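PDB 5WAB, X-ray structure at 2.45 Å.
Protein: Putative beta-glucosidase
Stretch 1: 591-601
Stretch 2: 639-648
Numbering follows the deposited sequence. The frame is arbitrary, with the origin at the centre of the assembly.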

ATOM      1  N   GLY A 591      -7.607   3.137 -26.775  1.00 26.86           N
ATOM      2  CA  GLY A 591      -7.760   4.164 -27.778  1.00 28.36           C
ATOM      3  C   GLY A 591      -8.648   5.296 -27.308  1.00 28.80           C
ATOM      4  O   GLY A 591      -9.115   5.330 -26.170  1.00 27.47           O
ATOM      5  N   LYS A 592      -8.830   6.271 -28.200  1.00 31.78           N
ATOM      6  CA  LYS A 592      -9.671   7.422 -27.904  1.00 32.47           C
ATOM      7  C   LYS A 592     -11.061   6.957 -27.489  1.00 30.27           C
ATOM      8  O   LYS A 592     -11.707   6.182 -28.197  1.00 31.44           O
ATOM      9  CB  LYS A 592      -9.753   8.348 -29.123  1.00 36.15           C
ATOM     10  CG  LYS A 592     -10.616   9.580 -28.880  1.00 38.11           C
ATOM     11  CD  LYS A 592     -10.063  10.441 -27.753  1.00 38.92           C
ATOM     12  CE  LYS A 592     -10.941  11.655 -27.448  1.00 40.04           C
ATOM     13  NZ  LYS A 592     -11.079  12.592 -28.607  1.00 42.52           N
ATOM     14  N   ALA A 593     -11.522   7.444 -26.340  1.00 27.76           N
ATOM     15  CA  ALA A 593     -12.785   7.023 -25.752  1.00 26.64           C
ATOM     16  C   ALA A 593     -13.684   8.228 -25.514  1.00 27.74           C
ATOM     17  O   ALA A 593     -13.269   9.384 -25.642  1.00 27.17           O
ATOM     18  CB  ALA A 593     -12.562   6.264 -24.436  1.00 23.47           C
ATOM     19  N   ALA A 594     -14.938   7.944 -25.154  1.00 28.10           N
ATOM     20  CA  ALA A 594     -15.899   8.998 -24.860  1.00 28.91           C
ATOM     21  C   ALA A 594     -15.563   9.752 -23.586  1.00 28.48           C
ATOM     22  O   ALA A 594     -16.145  10.813 -23.345  1.00 32.94           O
ATOM     23  CB  ALA A 594     -17.309   8.418 -24.752  1.00 29.59           C
ATOM     24  N   VAL A 595     -14.664   9.223 -22.759  1.00 26.40           N
ATOM     25  CA  VAL A 595     -14.208   9.894 -21.552  1.00 26.63           C
ATOM     26  C   VAL A 595     -12.690   9.999 -21.591  1.00 24.97           C
ATOM     27  O   VAL A 595     -12.007   9.281 -22.328  1.00 22.88           O
ATOM     28  CB  VAL A 595     -14.667   9.169 -20.268  1.00 25.89           C
ATOM     29  CG1 VAL A 595     -16.182   9.052 -20.243  1.00 25.48           C
ATOM     30  CG2 VAL A 595     -14.020   7.790 -20.176  1.00 25.63           C
ATOM     31  N   ALA A 596     -12.170  10.920 -20.783  1.00 25.47           N
ATOM     32  CA  ALA A 596     -10.729  11.071 -20.631  1.00 26.94           C
ATOM     33  C   ALA A 596     -10.157   9.884 -19.863  1.00 28.93           C
ATOM     34  O   ALA A 596     -10.697   9.481 -18.826  1.00 27.76           O
ATOM     35  CB  ALA A 596     -10.409  12.377 -19.911  1.00 20.60           C
ATOM     36  N   ARG A 597      -9.075   9.312 -20.383  1.00 34.65           N
ATOM     37  CA  ARG A 597      -8.432   8.152 -19.788  1.00 40.89           C
ATOM     38  C   ARG A 597      -6.920   8.314 -19.841  1.00 49.00           C
ATOM     39  O   ARG A 597      -6.387   8.904 -20.788  1.00 70.16           O
ATOM     40  CB  ARG A 597      -8.837   6.855 -20.506  1.00 36.97           C
ATOM     41  CG  ARG A 597     -10.341   6.645 -20.621  1.00 33.69           C
ATOM     42  CD  ARG A 597     -10.660   5.191 -20.903  1.00 30.64           C
ATOM     43  NE  ARG A 597     -10.209   4.338 -19.810  1.00 27.55           N
ATOM     44  CZ  ARG A 597     -10.227   3.013 -19.846  1.00 25.43           C
ATOM     45  NH1 ARG A 597     -10.673   2.389 -20.926  1.00 26.01           N
ATOM     46  NH2 ARG A 597      -9.792   2.315 -18.806  1.00 24.20           N
ATOM     47  N   PRO A 598      -6.209   7.814 -18.830  1.00 38.66           N
ATOM     48  CA  PRO A 598      -4.743   7.791 -18.891  1.00 33.17           C
ATOM     49  C   PRO A 598      -4.256   6.975 -20.078  1.00 29.48           C
ATOM     50  O   PRO A 598      -4.944   6.078 -20.571  1.00 28.73           O
ATOM     51  CB  PRO A 598      -4.341   7.130 -17.568  1.00 31.67           C
ATOM     52  CG  PRO A 598      -5.528   7.325 -16.671  1.00 32.58           C
ATOM     53  CD  PRO A 598      -6.722   7.276 -17.559  1.00 34.34           C
ATOM     54  N   LYS A 599      -3.035   7.280 -20.528  1.00 28.00           N
ATOM     55  CA  LYS A 599      -2.509   6.578 -21.693  1.00 28.13           C
ATOM     56  C   LYS A 599      -2.460   5.076 -21.446  1.00 26.29           C
ATOM     57  O   LYS A 599      -2.815   4.285 -22.326  1.00 26.48           O
ATOM     58  CB  LYS A 599      -1.123   7.100 -22.071  1.00 30.16           C
ATOM     59  CG  LYS A 599      -0.678   6.627 -23.451  1.00 31.85           C
ATOM     60  CD  LYS A 599       0.513   7.412 -23.972  1.00 35.46           C
ATOM     61  CE  LYS A 599       1.806   6.942 -23.315  1.00 36.40           C
ATOM     62  NZ  LYS A 599       2.990   7.718 -23.773  1.00 37.00           N
ATOM     63  N   HIS A 600      -2.032   4.658 -20.255  1.00 23.86           N
ATOM     64  CA  HIS A 600      -2.110   3.249 -19.905  1.00 22.72           C
ATOM     65  C   HIS A 600      -2.288   3.107 -18.398  1.00 21.46           C
ATOM     66  O   HIS A 600      -2.011   4.032 -17.631  1.00 18.46           O
ATOM     67  CB  HIS A 600      -0.875   2.472 -20.393  1.00 23.31           C
ATOM     68  CG  HIS A 600       0.425   2.989 -19.863  1.00 22.47           C
ATOM     69  ND1 HIS A 600       1.610   2.305 -20.017  1.00 22.48           N
ATOM     70  CD2 HIS A 600       0.726   4.111 -19.168  1.00 21.83           C
ATOM     71  CE1 HIS A 600       2.587   2.985 -19.446  1.00 22.60           C
ATOM     72  NE2 HIS A 600       2.077   4.086 -18.924  1.00 22.46           N
ATOM     73  N   GLU A 601      -2.756   1.927 -17.986  1.00 21.74           N
ATOM     74  CA  GLU A 601      -2.982   1.593 -16.586  1.00 19.61           C
ATOM     75  C   GLU A 601      -2.514   0.170 -16.324  1.00 19.99           C
ATOM     76  O   GLU A 601      -2.686  -0.710 -17.172  1.00 20.78           O
ATOM     77  CB  GLU A 601      -4.462   1.737 -16.207  1.00 17.48           C
ATOM     78  CG  GLU A 601      -4.997   3.163 -16.269  1.00 19.73           C
ATOM     79  CD  GLU A 601      -6.423   3.275 -15.757  1.00 19.92           C
ATOM     80  OE1 GLU A 601      -6.762   2.549 -14.796  1.00 17.95           O
ATOM     81  OE2 GLU A 601      -7.192   4.105 -16.299  1.00 18.09           O
TER
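Stretch 2, residues 639-648: VEAGEYTVEV

Most of what joins these two stretches is polar, and much of it rests on two glutamates, Glu640 and Glu647, that reach from one stretch to the other. Only 297 Å² of surface is buried between them, both sides summed, and stretch 1 offers no regular helix or strand along most of its length. Stretch 2 is a loop that passes into an extended strand running to Val648. The register follows no simple order: Ala593 lies nearest Glu640, Gly591 nearest Tyr644 and His600 nearest Glu647, with CA separations of 7.3, 6.0 and 8.5 Å.

Glu640 gives up more area to the contact than any other residue. Its CA-to-CB bond points toward stretch 1, and with chi1 and chi2 both t the side chain is extended and carries its carboxylate to the backbone of the Ala593-Ala594 segment. Ala594 N donates to Glu640 OE1 at 3.2 Å, almost in line (176°), and makes a weak second bond to Glu640 OE2 at 3.4 Å. Ala593 CB lies 3.6 Å from Glu640 OE1 and Ala594 CB 3.8 Å from the same atom, so both methyl groups pack close beside the carboxylate that receives the amide.

At Gly591 the backbones themselves meet, through a weak hydrogen bond from Gly591 N to Glu643 O, 3.3 Å long and bent to 141°. One such bond does not make a sheet. Gly642, just before Glu643, has phi/psi of 146/-167, where a CB would be jammed against the preceding carbonyl oxygen; glycine fits that backbone.

Tyr644 sets its CA-to-CB bond sideways, but the end of its side chain comes nearer to stretch 1. Its hydroxyl donates a very short bond, 2.4 Å from Tyr644 OH to Glu640 O, tying the strand back to the loop before it. Arg597 approaches the edge of the tyrosine ring, with Arg597 NH1 4.2 Å from Tyr644 CE2. A water links the two side chains: it accepts from Arg597 NH1 at 2.6 Å and donates weakly to Tyr644 OH at 3.3 Å.

Farther along, His600 and Glu647 point their CA-to-CB bonds toward each other's stretch. His600 ND1 donates to Glu647 OE1 at 2.7 Å, with the oxygen near the plane of the imidazole, where the nitrogen's hydrogen lies. Because His600 NE2 is hydrogen-bonded elsewhere in the structure, both ring nitrogens are satisfied, which suits a buried histidine.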

ATOM      1  N   VAL A 639     -17.187  -1.199 -21.097  1.00 20.92           N
ATOM      2  CA  VAL A 639     -16.156  -1.544 -22.067  1.00 21.29           C
ATOM      3  C   VAL A 639     -16.617  -1.003 -23.411  1.00 23.23           C
ATOM      4  O   VAL A 639     -17.663  -1.409 -23.932  1.00 22.45           O
ATOM      5  CB  VAL A 639     -15.900  -3.059 -22.131  1.00 20.08           C
ATOM      6  CG1 VAL A 639     -14.847  -3.363 -23.173  1.00 19.69           C
ATOM      7  CG2 VAL A 639     -15.430  -3.578 -20.790  1.00 19.35           C
ATOM      8  N   GLU A 640     -15.848  -0.061 -23.948  1.00 25.15           N
ATOM      9  CA  GLU A 640     -16.155   0.587 -25.212  1.00 26.33           C
ATOM     10  C   GLU A 640     -15.535  -0.189 -26.369  1.00 25.82           C
ATOM     11  O   GLU A 640     -14.396  -0.656 -26.279  1.00 25.93           O
ATOM     12  CB  GLU A 640     -15.640   2.028 -25.167  1.00 27.27           C
ATOM     13  CG  GLU A 640     -16.283   2.991 -26.137  1.00 29.76           C
ATOM     14  CD  GLU A 640     -15.809   4.417 -25.923  1.00 30.07           C
ATOM     15  OE1 GLU A 640     -15.889   4.908 -24.777  1.00 29.39           O
ATOM     16  OE2 GLU A 640     -15.344   5.043 -26.896  1.00 31.49           O
ATOM     17  N   ALA A 641     -16.290  -0.329 -27.454  1.00 25.66           N
ATOM     18  CA  ALA A 641     -15.782  -1.031 -28.625  1.00 25.34           C
ATOM     19  C   ALA A 641     -14.604  -0.284 -29.228  1.00 24.89           C
ATOM     20  O   ALA A 641     -14.591   0.949 -29.285  1.00 25.55           O
ATOM     21  CB  ALA A 641     -16.878  -1.191 -29.674  1.00 26.39           C
ATOM     22  N   GLY A 642     -13.603  -1.032 -29.657  1.00 23.80           N
ATOM     23  CA  GLY A 642     -12.456  -0.455 -30.321  1.00 23.60           C
ATOM     24  C   GLY A 642     -11.195  -1.226 -29.983  1.00 23.47           C
ATOM     25  O   GLY A 642     -11.237  -2.313 -29.413  1.00 21.24           O
ATOM     26  N   GLU A 643     -10.064  -0.621 -30.332  1.00 24.30           N
ATOM     27  CA  GLU A 643      -8.772  -1.263 -30.158  1.00 25.87           C
ATOM     28  C   GLU A 643      -8.160  -0.876 -28.818  1.00 25.52           C
ATOM     29  O   GLU A 643      -8.265   0.272 -28.374  1.00 24.47           O
ATOM     30  CB  GLU A 643      -7.834  -0.888 -31.300  1.00 27.87           C
ATOM     31  CG  GLU A 643      -8.437  -1.148 -32.662  1.00 29.43           C
ATOM     32  CD  GLU A 643      -7.473  -0.866 -33.783  1.00 30.84           C
ATOM     33  OE1 GLU A 643      -6.649   0.052 -33.620  1.00 31.14           O
ATOM     34  OE2 GLU A 643      -7.567  -1.527 -34.838  1.00 32.22           O
ATOM     35  N   TYR A 644      -7.527  -1.850 -28.177  1.00 26.87           N
ATOM     36  CA  TYR A 644      -6.826  -1.653 -26.919  1.00 26.89           C
ATOM     37  C   TYR A 644      -5.434  -2.235 -27.072  1.00 30.44           C
ATOM     38  O   TYR A 644      -5.282  -3.371 -27.532  1.00 34.82           O
ATOM     39  CB  TYR A 644      -7.550  -2.328 -25.750  1.00 23.95           C
ATOM     40  CG  TYR A 644      -8.924  -1.771 -25.452  1.00 23.82           C
ATOM     41  CD1 TYR A 644     -10.025  -2.143 -26.207  1.00 23.35           C
ATOM     42  CD2 TYR A 644      -9.121  -0.879 -24.407  1.00 23.39           C
ATOM     43  CE1 TYR A 644     -11.280  -1.642 -25.936  1.00 21.68           C
ATOM     44  CE2 TYR A 644     -10.375  -0.373 -24.128  1.00 21.71           C
ATOM     45  CZ  TYR A 644     -11.447  -0.762 -24.898  1.00 21.69           C
ATOM     46  OH  TYR A 644     -12.697  -0.264 -24.634  1.00 23.22           O
ATOM     47  N   THR A 645      -4.423  -1.466 -26.688  1.00 28.65           N
ATOM     48  CA  THR A 645      -3.044  -1.917 -26.791  1.00 29.18           C
ATOM     49  C   THR A 645      -2.630  -2.552 -25.471  1.00 28.98           C
ATOM     50  O   THR A 645      -2.747  -1.928 -24.410  1.00 28.60           O
ATOM     51  CB  THR A 645      -2.105  -0.762 -27.139  1.00 28.30           C
ATOM     52  OG1 THR A 645      -2.387  -0.286 -28.461  1.00 28.45           O
ATOM     53  CG2 THR A 645      -0.666  -1.235 -27.084  1.00 28.39           C
ATOM     54  N   VAL A 646      -2.183  -3.802 -25.534  1.00 28.52           N
ATOM     55  CA  VAL A 646      -1.639  -4.502 -24.379  1.00 27.41           C
ATOM     56  C   VAL A 646      -0.126  -4.344 -24.413  1.00 28.72           C
ATOM     57  O   VAL A 646       0.520  -4.708 -25.403  1.00 28.91           O
ATOM     58  CB  VAL A 646      -2.043  -5.983 -24.374  1.00 27.76           C
ATOM     59  CG1 VAL A 646      -1.443  -6.682 -23.175  1.00 28.20           C
ATOM     60  CG2 VAL A 646      -3.556  -6.111 -24.364  1.00 27.56           C
ATOM     61  N   GLU A 647       0.436  -3.772 -23.351  1.00 28.42           N
ATOM     62  CA  GLU A 647       1.868  -3.543 -23.235  1.00 27.08           C
ATOM     63  C   GLU A 647       2.459  -4.507 -22.215  1.00 25.63           C
ATOM     64  O   GLU A 647       1.905  -4.692 -21.127  1.00 26.66           O
ATOM     65  CB  GLU A 647       2.164  -2.100 -22.821  1.00 27.24           C
ATOM     66  CG  GLU A 647       1.598  -1.060 -23.778  1.00 28.03           C
ATOM     67  CD  GLU A 647       1.657   0.348 -23.218  1.00 27.66           C
ATOM     68  OE1 GLU A 647       1.790   0.493 -21.984  1.00 26.84           O
ATOM     69  OE2 GLU A 647       1.555   1.311 -24.012  1.00 28.13           O
ATOM     70  N   VAL A 648       3.596  -5.103 -22.560  1.00 24.79           N
ATOM     71  CA  VAL A 648       4.303  -6.030 -21.685  1.00 23.65           C
ATOM     72  C   VAL A 648       5.708  -5.490 -21.475  1.00 23.92           C
ATOM     73  O   VAL A 648       6.394  -5.138 -22.441  1.00 24.66           O
ATOM     74  CB  VAL A 648       4.340  -7.454 -22.270  1.00 24.77           C
ATOM     75  CG1 VAL A 648       5.035  -8.404 -21.310  1.00 24.59           C
ATOM     76  CG2 VAL A 648       2.935  -7.935 -22.586  1.00 23.63           C
TER
HETATM   77  O   HOH W   1     -11.730   2.608 -23.305  1.00 13.08           O